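Local coordinates for iron-chelator utilization protein (Thermobifida fusca TM51, PDB 4YHB) that probably uses its bound FAD to reduce iron held by siderophores, so that the metal can be released for use in the cell, at residues E21-R26 with A98-I103; M32-L37 with E179-D184; F105-N110 with R115-A120. One frame throughout, in Å; residues are numbered along the deposited sequence.

Contact 1: E21-R26 with A98-I103; sequences EVVNVR and ARLLTI. Unlike the reference sequence in segment 98-103: Arg99 (reference Gly).
Val23 and Asn24, neighbours in the chain, both turn their side chains toward the same residue, Leu100, because a classic beta bulge sets the two of them opposite Asp36. Strand 32-38 runs between the two segments in the barrel of the FAD-binding domain, and the contact reaches across it; even the nearest backbones, at Val23 CA and Leu100 CA, are 8.5 Å apart. Leu100 divides its branches between the pair: CD2 comes within 4.2 Å of Val23 CG2, and CD1 lies 3.9 Å from Asn24 ND2. In both cases the side chains cross at about a right angle and meet at their ends. Leu100 CG is anti to its own carbonyl carbon (chi1 -74°), which carries the fork out to the bulge. At its foot Leu100 sits in a second irregularity, a G1 bulge in which it and Arg99 face Asp95. The amide of Asn24 is not committed to the leucine: ND2 bonds to Asp36 OD2 on the intervening strand. Apolar methyls thus meet one another and an amide nitrogen already bonded elsewhere; only 107 Å² is buried between the segments, which implies a small, mainly apolar touch at the surface, with no hydrogen bond joining the outer two strands.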
loop_
_atom_site.group_PDB
_atom_site.type_symbol
_atom_site.label_atom_id
_atom_site.label_comp_id
_atom_site.label_asym_id
_atom_site.label_seq_id
_atom_site.Cartn_x
_atom_site.Cartn_y
_atom_site.Cartn_z
ATOM N N GLU A 21 11.317 1.693 -15.798
ATOM C CA GLU A 21 12.695 1.939 -15.383
ATOM C C GLU A 21 12.718 2.991 -14.295
ATOM O O GLU A 21 11.972 3.963 -14.362
ATOM C CB GLU A 21 13.531 2.390 -16.590
ATOM C CG GLU A 21 14.979 2.718 -16.290
ATOM C CD GLU A 21 15.747 3.068 -17.562
ATOM O OE1 GLU A 21 15.330 2.613 -18.650
ATOM O OE2 GLU A 21 16.758 3.792 -17.467
ATOM N N VAL A 22 13.562 2.782 -13.286
ATOM C CA VAL A 22 13.706 3.756 -12.209
ATOM C C VAL A 22 14.292 5.062 -12.759
ATOM O O VAL A 22 15.357 5.075 -13.373
ATOM C CB VAL A 22 14.600 3.224 -11.083
ATOM C CG1 VAL A 22 14.754 4.274 -9.988
ATOM C CG2 VAL A 22 14.043 1.916 -10.509
ATOM N N VAL A 23 13.594 6.162 -12.542
ATOM C CA VAL A 23 14.117 7.464 -12.944
ATOM C C VAL A 23 14.594 8.285 -11.737
ATOM O O VAL A 23 15.658 8.912 -11.789
ATOM C CB VAL A 23 13.063 8.251 -13.716
ATOM C CG1 VAL A 23 13.632 9.578 -14.171
ATOM C CG2 VAL A 23 12.578 7.419 -14.930
ATOM N N ASN A 24 13.804 8.270 -10.661
ATOM C CA ASN A 24 14.148 8.980 -9.424
ATOM C C ASN A 24 14.117 8.041 -8.223
ATOM O O ASN A 24 13.273 7.140 -8.155
ATOM C CB ASN A 24 13.189 10.145 -9.175
ATOM C CG ASN A 24 13.019 11.046 -10.395
ATOM O OD1 ASN A 24 13.988 11.373 -11.081
ATOM N ND2 ASN A 24 11.785 11.457 -10.660
ATOM N N VAL A 25 15.041 8.258 -7.285
ATOM C CA VAL A 25 15.035 7.547 -6.002
ATOM C C VAL A 25 15.145 8.579 -4.888
ATOM O O VAL A 25 16.064 9.412 -4.895
ATOM C CB VAL A 25 16.189 6.527 -5.893
ATOM C CG1 VAL A 25 16.121 5.766 -4.563
ATOM C CG2 VAL A 25 16.147 5.537 -7.053
ATOM N N ARG A 26 14.193 8.551 -3.955
ATOM C CA ARG A 26 14.195 9.471 -2.822
ATOM C C ARG A 26 14.137 8.678 -1.504
ATOM O O ARG A 26 13.143 8.023 -1.231
ATOM C CB ARG A 26 13.007 10.440 -2.920
ATOM C CG ARG A 26 13.058 11.414 -4.115
ATOM C CD ARG A 26 11.676 11.938 -4.545
ATOM N NE ARG A 26 10.913 12.574 -3.471
ATOM C CZ ARG A 26 9.612 12.865 -3.540
ATOM N NH1 ARG A 26 8.915 12.571 -4.633
ATOM N NH2 ARG A 26 9.001 13.444 -2.511
ATOM N N ALA A 98 3.507 13.838 -16.218
ATOM C CA ALA A 98 4.920 13.541 -16.003
ATOM C C ALA A 98 5.265 12.144 -16.508
ATOM O O ALA A 98 6.434 11.827 -16.751
ATOM C CB ALA A 98 5.277 13.673 -14.516
ATOM N N ARG A 99 4.230 11.317 -16.657
ATOM C CA ARG A 99 4.365 9.919 -17.060
ATOM C C ARG A 99 5.270 9.180 -16.090
ATOM O O ARG A 99 6.231 8.531 -16.495
ATOM C CB ARG A 99 4.901 9.802 -18.491
ATOM C CG ARG A 99 4.035 10.524 -19.507
ATOM C CD ARG A 99 4.382 10.139 -20.941
ATOM N NE ARG A 99 3.255 9.470 -21.587
ATOM C CZ ARG A 99 3.308 8.260 -22.139
ATOM N NH1 ARG A 99 4.444 7.571 -22.152
ATOM N NH2 ARG A 99 2.218 7.747 -22.691
ATOM N N LEU A 100 4.956 9.297 -14.806
ATOM C CA LEU A 100 5.764 8.672 -13.762
ATOM C C LEU A 100 4.886 7.965 -12.730
ATOM O O LEU A 100 3.900 8.527 -12.266
ATOM C CB LEU A 100 6.641 9.719 -13.066
ATOM C CG LEU A 100 7.870 10.304 -13.767
ATOM C CD1 LEU A 100 8.526 11.370 -12.875
ATOM C CD2 LEU A 100 8.883 9.219 -14.151
ATOM N N LEU A 101 5.252 6.730 -12.393
ATOM C CA LEU A 101 4.575 5.946 -11.365
ATOM C C LEU A 101 5.422 5.945 -10.106
ATOM O O LEU A 101 6.562 5.488 -10.144
ATOM C CB LEU A 101 4.345 4.508 -11.843
ATOM C CG LEU A 101 3.970 3.458 -10.795
ATOM C CD1 LEU A 101 2.674 3.836 -10.087
ATOM C CD2 LEU A 101 3.872 2.049 -11.419
ATOM N N THR A 102 4.866 6.443 -8.999
ATOM C CA THR A 102 5.601 6.497 -7.739
ATOM C C THR A 102 5.213 5.343 -6.811
ATOM O O THR A 102 4.025 5.076 -6.583
ATOM C CB THR A 102 5.370 7.827 -7.003
ATOM O OG1 THR A 102 5.785 8.903 -7.844
ATOM C CG2 THR A 102 6.176 7.874 -5.700
ATOM N N ILE A 103 6.227 4.656 -6.300
ATOM C CA ILE A 103 6.040 3.550 -5.371
ATOM C C ILE A 103 6.880 3.764 -4.122
ATOM O O ILE A 103 8.086 4.039 -4.221
ATOM C CB ILE A 103 6.459 2.199 -5.978
ATOM C CG1 ILE A 103 5.869 2.001 -7.378
ATOM C CG2 ILE A 103 6.134 1.044 -4.996
ATOM C CD1 ILE A 103 4.491 1.465 -7.414
#

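Contact 2: M32-L37 with E179-D184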
loop_
_atom_site.group_PDB
_atom_site.type_symbol
_atom_site.label_atom_id
_atom_site.label_comp_id
_atom_site.label_asym_id
_atom_site.label_seq_id
_atom_site.Cartn_x
_atom_site.Cartn_y
_atom_site.Cartn_z
ATOM N N MET A 32 12.385 3.699 4.449
ATOM C CA MET A 32 11.467 3.797 3.321
ATOM C C MET A 32 12.087 4.555 2.156
ATOM O O MET A 32 12.692 5.616 2.337
ATOM C CB MET A 32 10.151 4.471 3.727
ATOM C CG MET A 32 9.087 4.276 2.646
ATOM S SD MET A 32 7.409 4.097 3.234
ATOM C CE MET A 32 7.552 2.733 4.384
ATOM N N VAL A 33 11.926 4.005 0.959
ATOM C CA VAL A 33 12.478 4.627 -0.226
ATOM C C VAL A 33 11.365 4.831 -1.250
ATOM O O VAL A 33 10.541 3.940 -1.488
ATOM C CB VAL A 33 13.640 3.792 -0.811
ATOM C CG1 VAL A 33 13.158 2.423 -1.299
ATOM C CG2 VAL A 33 14.312 4.552 -1.932
ATOM N N ARG A 34 11.328 6.039 -1.810
ATOM C CA ARG A 34 10.299 6.447 -2.746
ATOM C C ARG A 34 10.925 6.442 -4.122
ATOM O O ARG A 34 11.960 7.081 -4.344
ATOM C CB ARG A 34 9.750 7.830 -2.372
ATOM C CG ARG A 34 8.740 8.398 -3.345
ATOM C CD ARG A 34 7.986 9.571 -2.741
ATOM N NE ARG A 34 7.147 9.133 -1.628
ATOM C CZ ARG A 34 6.548 9.947 -0.769
ATOM N NH1 ARG A 34 6.701 11.262 -0.869
ATOM N NH2 ARG A 34 5.804 9.440 0.201
ATOM N N VAL A 35 10.313 5.686 -5.032
ATOM C CA VAL A 35 10.886 5.423 -6.340
ATOM C C VAL A 35 9.913 5.895 -7.414
ATOM O O VAL A 35 8.722 5.567 -7.348
ATOM C CB VAL A 35 11.180 3.911 -6.505
ATOM C CG1 VAL A 35 11.672 3.586 -7.914
ATOM C CG2 VAL A 35 12.180 3.439 -5.443
ATOM N N ASP A 36 10.397 6.675 -8.383
ATOM C CA ASP A 36 9.574 7.012 -9.550
ATOM C C ASP A 36 9.966 6.122 -10.727
ATOM O O ASP A 36 11.150 6.066 -11.076
ATOM C CB ASP A 36 9.733 8.485 -9.949
ATOM C CG ASP A 36 9.253 9.457 -8.875
ATOM O OD1 ASP A 36 8.353 9.102 -8.077
ATOM O OD2 ASP A 36 9.785 10.596 -8.835
ATOM N N LEU A 37 8.979 5.441 -11.325
ATOM C CA LEU A 37 9.190 4.550 -12.470
ATOM C C LEU A 37 8.607 5.183 -13.735
ATOM O O LEU A 37 7.506 5.726 -13.700
ATOM C CB LEU A 37 8.534 3.182 -12.233
ATOM C CG LEU A 37 9.010 2.396 -11.001
ATOM C CD1 LEU A 37 8.041 1.261 -10.674
ATOM C CD2 LEU A 37 10.383 1.834 -11.299
ATOM N N GLU A 179 10.974 7.649 11.411
ATOM C CA GLU A 179 10.190 7.128 10.299
ATOM C C GLU A 179 8.903 7.918 10.065
ATOM O O GLU A 179 8.147 7.613 9.143
ATOM C CB GLU A 179 9.865 5.653 10.535
ATOM C CG GLU A 179 11.098 4.764 10.589
ATOM C CD GLU A 179 11.873 4.759 9.272
ATOM O OE1 GLU A 179 11.245 4.799 8.180
ATOM O OE2 GLU A 179 13.115 4.704 9.330
ATOM N N GLU A 180 8.646 8.921 10.900
ATOM C CA GLU A 180 7.478 9.786 10.714
ATOM C C GLU A 180 7.606 10.587 9.428
ATOM O O GLU A 180 8.704 10.973 9.043
ATOM C CB GLU A 180 7.310 10.726 11.912
ATOM C CG GLU A 180 7.040 9.963 13.188
ATOM C CD GLU A 180 6.938 10.845 14.421
ATOM O OE1 GLU A 180 6.918 12.081 14.280
ATOM O OE2 GLU A 180 6.863 10.287 15.535
ATOM N N GLN A 181 6.480 10.822 8.763
ATOM C CA GLN A 181 6.453 11.611 7.539
ATOM C C GLN A 181 5.630 12.877 7.731
ATOM O O GLN A 181 4.743 12.923 8.572
ATOM C CB GLN A 181 5.880 10.781 6.375
ATOM C CG GLN A 181 6.621 9.475 6.129
ATOM C CD GLN A 181 6.072 8.711 4.925
ATOM O OE1 GLN A 181 5.309 9.253 4.130
ATOM N NE2 GLN A 181 6.462 7.453 4.791
ATOM N N GLU A 182 5.935 13.905 6.953
ATOM C CA GLU A 182 5.122 15.108 6.921
ATOM C C GLU A 182 4.082 14.958 5.824
ATOM O O GLU A 182 4.427 14.887 4.652
ATOM C CB GLU A 182 5.990 16.345 6.683
ATOM C CG GLU A 182 7.122 16.475 7.685
ATOM C CD GLU A 182 7.938 17.741 7.498
ATOM O OE1 GLU A 182 8.015 18.244 6.354
ATOM O OE2 GLU A 182 8.505 18.228 8.501
ATOM N N LEU A 183 2.817 14.896 6.220
ATOM C CA LEU A 183 1.724 14.637 5.291
ATOM C C LEU A 183 0.874 15.879 5.035
ATOM O O LEU A 183 0.643 16.679 5.944
ATOM C CB LEU A 183 0.847 13.508 5.832
ATOM C CG LEU A 183 1.528 12.150 6.032
ATOM C CD1 LEU A 183 0.541 11.150 6.606
ATOM C CD2 LEU A 183 2.098 11.637 4.705
ATOM N N ASP A 184 0.399 16.027 3.803
ATOM C CA ASP A 184 -0.491 17.131 3.450
ATOM C C ASP A 184 -1.937 16.755 3.759
ATOM O O ASP A 184 -2.672 16.293 2.890
ATOM C CB ASP A 184 -0.347 17.500 1.972
ATOM C CG ASP A 184 -0.851 18.904 1.666
ATOM O OD1 ASP A 184 -1.515 19.513 2.537
ATOM O OD2 ASP A 184 -0.589 19.395 0.548
HETATM O O HOH W 1 4.266 10.903 1.972
#
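A single water joins Arg34 to Gln181. It accepts from Arg34 NH2 at 2.8 Å, lying in the guanidinium plane at its edge, and donates to Gln181 OE1 at 2.9 Å. The direct gap, Arg34 NH2 to Gln181 OE1, is 4.0 Å, and the guanidinium and amide planes stand 73° apart, so the water turns the corner between two groups that do not bond directly. Gln181 reaches in from its loop with an extended chain (chi2 -177°), while Arg34 bends at chi3.

The van der Waals part belongs to Met32 and the other arm of the same amide: Met32 SD lies 3.8 Å from Gln181 NE2, the two side chains crossing at about a right angle. The side chain of Met32 is also about 6 Å from the FAD at the nearest atoms, which places this contact at the seam between the flavin-binding barrel, to which strand 32-38 belongs, and the second domain with its parallel sheet. There residues 179-184 form part of the link between strands 167-174 and 190-195, and helix 152-161 packs against Gln181 through Leu152.

Charged groups gather round the seam. Arg34 NE forms a salt bridge with Asp104, whose carboxylate probably offsets the nearby guanidinium groups of Arg26 and Arg92. Glu179 OE1 comes only to 4.1 Å from Met32 N; its carboxylate is taken up just before the strand, OE1 by a hydrogen bond to Thr29 OG1 and OE2 by a salt bridge to Arg31 NH1.

Contact 3: F105-N110 with R115-A120; sequences FVVHDN and RWAATA. With FAD (flavin-adenine dinucleotide), chain C.
Leaving strand 100-106, the loop through Val107 and Asp109 runs beside helix 112-118, with Val107 CA 5.6 Å from Ala118 CA and Asp109 CA 5.5 Å from Arg115 CA. Two alanines present the helix side of the interface. Ala117 CB sits 3.5 Å from Phe105 CB, and Ala118 CB meets Val107 CG1 at 3.7 Å. Trp116 adds CZ3 over one face of the Phe105 ring, offset toward its rim and 3.6 Å from CZ, with the ring planes oblique at 41°. The strand end and the loop after it line the FAD pocket, as in the ferredoxin reductase-like barrel, the helix packing against both: Val106 N donates to FAD O2 of the isoalloxazine at 2.9 Å, a nearly straight bond of 166°.

Two residues on, His108 lays a ring face over adenine, with FAD C5A above it. Its CG stands between backbone N and carbonyl carbon (chi1 67°), and ND1 accepts from Asn110 N at 3.1 Å, the donor tilted from the ring plane. That bond probably helps set the ring's rotation, with NE2 at FAD O2P, to which it donates weakly at 2.7 Å. With an alanine in place of His108, the adenine is likely to lose the ring lying against it, and the phosphate oxygen and Asn110 N this partner. At the outer end of the loop Arg115, bent at chi3, returns NH1 to Asp109 O in another weak bond.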
loop_
_atom_site.group_PDB
_atom_site.type_symbol
_atom_site.label_atom_id
_atom_site.label_comp_id
_atom_site.label_asym_id
_atom_site.label_seq_id
_atom_site.Cartn_x
_atom_site.Cartn_y
_atom_site.Cartn_z
ATOM N N PHE A 105 8.569 1.909 -1.057
ATOM C CA PHE A 105 9.008 0.583 -0.612
ATOM C C PHE A 105 9.463 0.602 0.845
ATOM O O PHE A 105 10.298 1.435 1.216
ATOM C CB PHE A 105 10.201 0.068 -1.421
ATOM C CG PHE A 105 9.923 -0.201 -2.866
ATOM C CD1 PHE A 105 9.853 0.834 -3.777
ATOM C CD2 PHE A 105 9.822 -1.511 -3.324
ATOM C CE1 PHE A 105 9.630 0.571 -5.139
ATOM C CE2 PHE A 105 9.596 -1.784 -4.675
ATOM C CZ PHE A 105 9.502 -0.743 -5.582
ATOM N N VAL A 106 8.984 -0.343 1.648
ATOM C CA VAL A 106 9.635 -0.585 2.935
ATOM C C VAL A 106 10.981 -1.235 2.660
ATOM O O VAL A 106 11.068 -2.191 1.892
ATOM C CB VAL A 106 8.830 -1.500 3.867
ATOM C CG1 VAL A 106 9.673 -1.840 5.138
ATOM C CG2 VAL A 106 7.519 -0.851 4.258
ATOM N N VAL A 107 12.036 -0.708 3.268
ATOM C CA VAL A 107 13.353 -1.312 3.116
ATOM C C VAL A 107 13.540 -2.254 4.289
ATOM O O VAL A 107 13.543 -1.809 5.428
ATOM C CB VAL A 107 14.465 -0.237 3.070
ATOM C CG1 VAL A 107 15.829 -0.867 2.821
ATOM C CG2 VAL A 107 14.136 0.811 2.003
ATOM N N HIS A 108 13.620 -3.553 4.008
ATOM C CA HIS A 108 13.833 -4.575 5.031
ATOM C C HIS A 108 14.660 -5.706 4.406
ATOM O O HIS A 108 14.808 -5.774 3.180
ATOM C CB HIS A 108 12.495 -5.110 5.578
ATOM C CG HIS A 108 11.705 -5.888 4.566
ATOM N ND1 HIS A 108 11.728 -7.264 4.500
ATOM C CD2 HIS A 108 10.901 -5.476 3.553
ATOM C CE1 HIS A 108 10.962 -7.669 3.498
ATOM N NE2 HIS A 108 10.451 -6.605 2.904
ATOM N N ASP A 109 15.183 -6.596 5.244
ATOM C CA ASP A 109 16.117 -7.629 4.803
ATOM C C ASP A 109 15.499 -9.009 4.639
ATOM O O ASP A 109 16.205 -9.965 4.341
ATOM C CB ASP A 109 17.277 -7.750 5.797
ATOM C CG ASP A 109 18.375 -6.748 5.537
ATOM O OD1 ASP A 109 18.424 -6.196 4.416
ATOM O OD2 ASP A 109 19.194 -6.517 6.456
ATOM N N ASN A 110 14.195 -9.130 4.836
ATOM C CA ASN A 110 13.615 -10.464 4.935
ATOM C C ASN A 110 13.142 -11.065 3.613
ATOM O O ASN A 110 12.818 -12.250 3.562
ATOM C CB ASN A 110 12.461 -10.443 5.928
ATOM C CG ASN A 110 12.874 -9.876 7.272
ATOM O OD1 ASN A 110 12.270 -8.933 7.774
ATOM N ND2 ASN A 110 13.921 -10.434 7.848
ATOM N N ARG A 115 14.863 -6.239 -0.214
ATOM C CA ARG A 115 16.291 -6.182 -0.506
ATOM C C ARG A 115 16.574 -5.407 -1.793
ATOM O O ARG A 115 17.587 -4.716 -1.886
ATOM C CB ARG A 115 16.880 -7.599 -0.569
ATOM C CG ARG A 115 17.070 -8.215 0.821
ATOM C CD ARG A 115 17.864 -9.527 0.784
ATOM N NE ARG A 115 17.135 -10.603 0.119
ATOM C CZ ARG A 115 16.451 -11.561 0.749
ATOM N NH1 ARG A 115 16.394 -11.596 2.080
ATOM N NH2 ARG A 115 15.824 -12.491 0.042
ATOM N N TRP A 116 15.670 -5.493 -2.766
ATOM C CA TRP A 116 15.790 -4.714 -4.005
ATOM C C TRP A 116 15.686 -3.217 -3.709
ATOM O O TRP A 116 16.434 -2.404 -4.265
ATOM C CB TRP A 116 14.707 -5.124 -5.026
ATOM C CG TRP A 116 14.753 -4.323 -6.309
ATOM C CD1 TRP A 116 15.378 -4.671 -7.475
ATOM C CD2 TRP A 116 14.166 -3.032 -6.541
ATOM N NE1 TRP A 116 15.210 -3.683 -8.415
ATOM C CE2 TRP A 116 14.475 -2.662 -7.863
ATOM C CE3 TRP A 116 13.394 -2.160 -5.761
ATOM C CZ2 TRP A 116 14.050 -1.461 -8.422
ATOM C CZ3 TRP A 116 12.985 -0.960 -6.313
ATOM C CH2 TRP A 116 13.304 -0.626 -7.639
ATOM N N ALA A 117 14.742 -2.854 -2.839
ATOM C CA ALA A 117 14.542 -1.457 -2.456
ATOM C C ALA A 117 15.808 -0.828 -1.869
ATOM O O ALA A 117 16.066 0.364 -2.064
ATOM C CB ALA A 117 13.394 -1.339 -1.439
ATOM N N ALA A 118 16.565 -1.620 -1.113
ATOM C CA ALA A 118 17.751 -1.117 -0.410
ATOM C C ALA A 118 18.819 -0.626 -1.382
ATOM O O ALA A 118 19.633 0.228 -1.035
ATOM C CB ALA A 118 18.327 -2.197 0.495
ATOM N N THR A 119 18.806 -1.159 -2.604
ATOM C CA THR A 119 19.819 -0.801 -3.599
ATOM C C THR A 119 19.215 -0.151 -4.840
ATOM O O THR A 119 19.879 -0.028 -5.860
ATOM C CB THR A 119 20.627 -2.038 -4.044
ATOM O OG1 THR A 119 19.780 -2.944 -4.759
ATOM C CG2 THR A 119 21.224 -2.753 -2.831
ATOM N N ALA A 120 17.954 0.259 -4.744
ATOM C CA ALA A 120 17.260 0.855 -5.875
ATOM C C ALA A 120 17.992 2.091 -6.385
ATOM O O ALA A 120 18.372 2.961 -5.611
ATOM C CB ALA A 120 15.828 1.204 -5.494
HETATM P PA FAD C . 8.493 -11.657 0.968
HETATM O O1A FAD C . 9.280 -12.653 0.104
HETATM O O2A FAD C . 6.980 -11.581 0.535
HETATM O O5B FAD C . 8.467 -12.226 2.475
HETATM C C5B FAD C . 9.609 -12.754 3.045
HETATM C C4B FAD C . 9.531 -12.604 4.577
HETATM O O4B FAD C . 9.614 -11.263 4.979
HETATM C C3B FAD C . 8.284 -13.136 5.144
HETATM O O3B FAD C . 8.632 -13.753 6.341
HETATM C C2B FAD C . 7.482 -11.984 5.385
HETATM O O2B FAD C . 6.614 -12.101 6.506
HETATM C C1B FAD C . 8.466 -10.934 5.688
HETATM N N9A FAD C . 8.071 -9.583 5.311
HETATM C C8A FAD C . 7.412 -9.211 4.193
HETATM N N7A FAD C . 7.257 -7.880 4.208
HETATM C C5A FAD C . 7.858 -7.401 5.322
HETATM C C6A FAD C . 8.023 -6.128 5.868
HETATM N N6A FAD C . 7.513 -4.993 5.183
HETATM N N1A FAD C . 8.677 -5.985 7.033
HETATM C C2A FAD C . 9.173 -7.059 7.685
HETATM N N3A FAD C . 9.032 -8.292 7.190
HETATM C C4A FAD C . 8.369 -8.482 6.027
HETATM N N1 FAD C . 4.648 -2.918 0.887
HETATM C C2 FAD C . 5.368 -1.802 0.762
HETATM O O2 FAD C . 6.487 -1.742 1.249
HETATM N N3 FAD C . 4.822 -0.750 0.078
HETATM C C4 FAD C . 3.587 -0.815 -0.466
HETATM O O4 FAD C . 3.159 0.157 -1.073
HETATM C C4X FAD C . 2.809 -1.967 -0.343
HETATM N N5 FAD C . 1.537 -2.088 -0.872
HETATM C C5X FAD C . 0.851 -3.246 -0.728
HETATM C C6 FAD C . -0.432 -3.376 -1.270
HETATM C C7 FAD C . -1.076 -4.437 -1.145
HETATM C C7M FAD C . -2.477 -4.457 -1.784
HETATM C C8 FAD C . -0.705 -5.474 -0.572
HETATM C C8M FAD C . -1.527 -6.725 -0.435
HETATM C C9 FAD C . 0.531 -5.517 0.015
HETATM C C9A FAD C . 1.516 -4.349 0.009
HETATM N N10 FAD C . 2.729 -4.204 0.518
HETATM C C10 FAD C . 3.399 -3.040 0.366
HETATM C "C1'" FAD C . 3.346 -5.321 1.266
HETATM C "C2'" FAD C . 4.261 -6.153 0.422
HETATM O "O2'" FAD C . 3.551 -6.714 -0.610
HETATM C "C3'" FAD C . 4.902 -7.252 1.341
HETATM O "O3'" FAD C . 5.534 -6.591 2.391
HETATM C "C4'" FAD C . 5.785 -8.247 0.636
HETATM O "O4'" FAD C . 5.889 -9.385 1.382
HETATM C "C5'" FAD C . 7.214 -7.734 0.396
HETATM O "O5'" FAD C . 7.922 -8.496 -0.551
HETATM P P FAD C . 9.266 -9.162 -0.052
HETATM O O1P FAD C . 9.723 -9.946 -1.302
HETATM O O2P FAD C . 10.061 -7.993 0.589
HETATM O O3P FAD C . 9.366 -10.315 1.024
#

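From the N terminus, strand 17-29 supplies 21-26 and strand 32-38 supplies 32-37 before either finds its partner. The chain then circles the barrel to 98-103, where contact 1 closes a loop of 71 residues. Strand 100-106 carries straight on into contact 3, a short closure from strand end to helix 112-118, in series with contact 1. Much later, from the parallel-sheet domain, 179-184 returns to close contact 2, which crosses contact 1 and encloses contact 3. Strand 32-38 knits them together: Asp36 OD1 meets Thr102 OG1 in a probable hydrogen bond, as Val33 O does Phe105 N. Contacts 1 and 3 stay within the barrel domain; contact 2 ties it to the second domain.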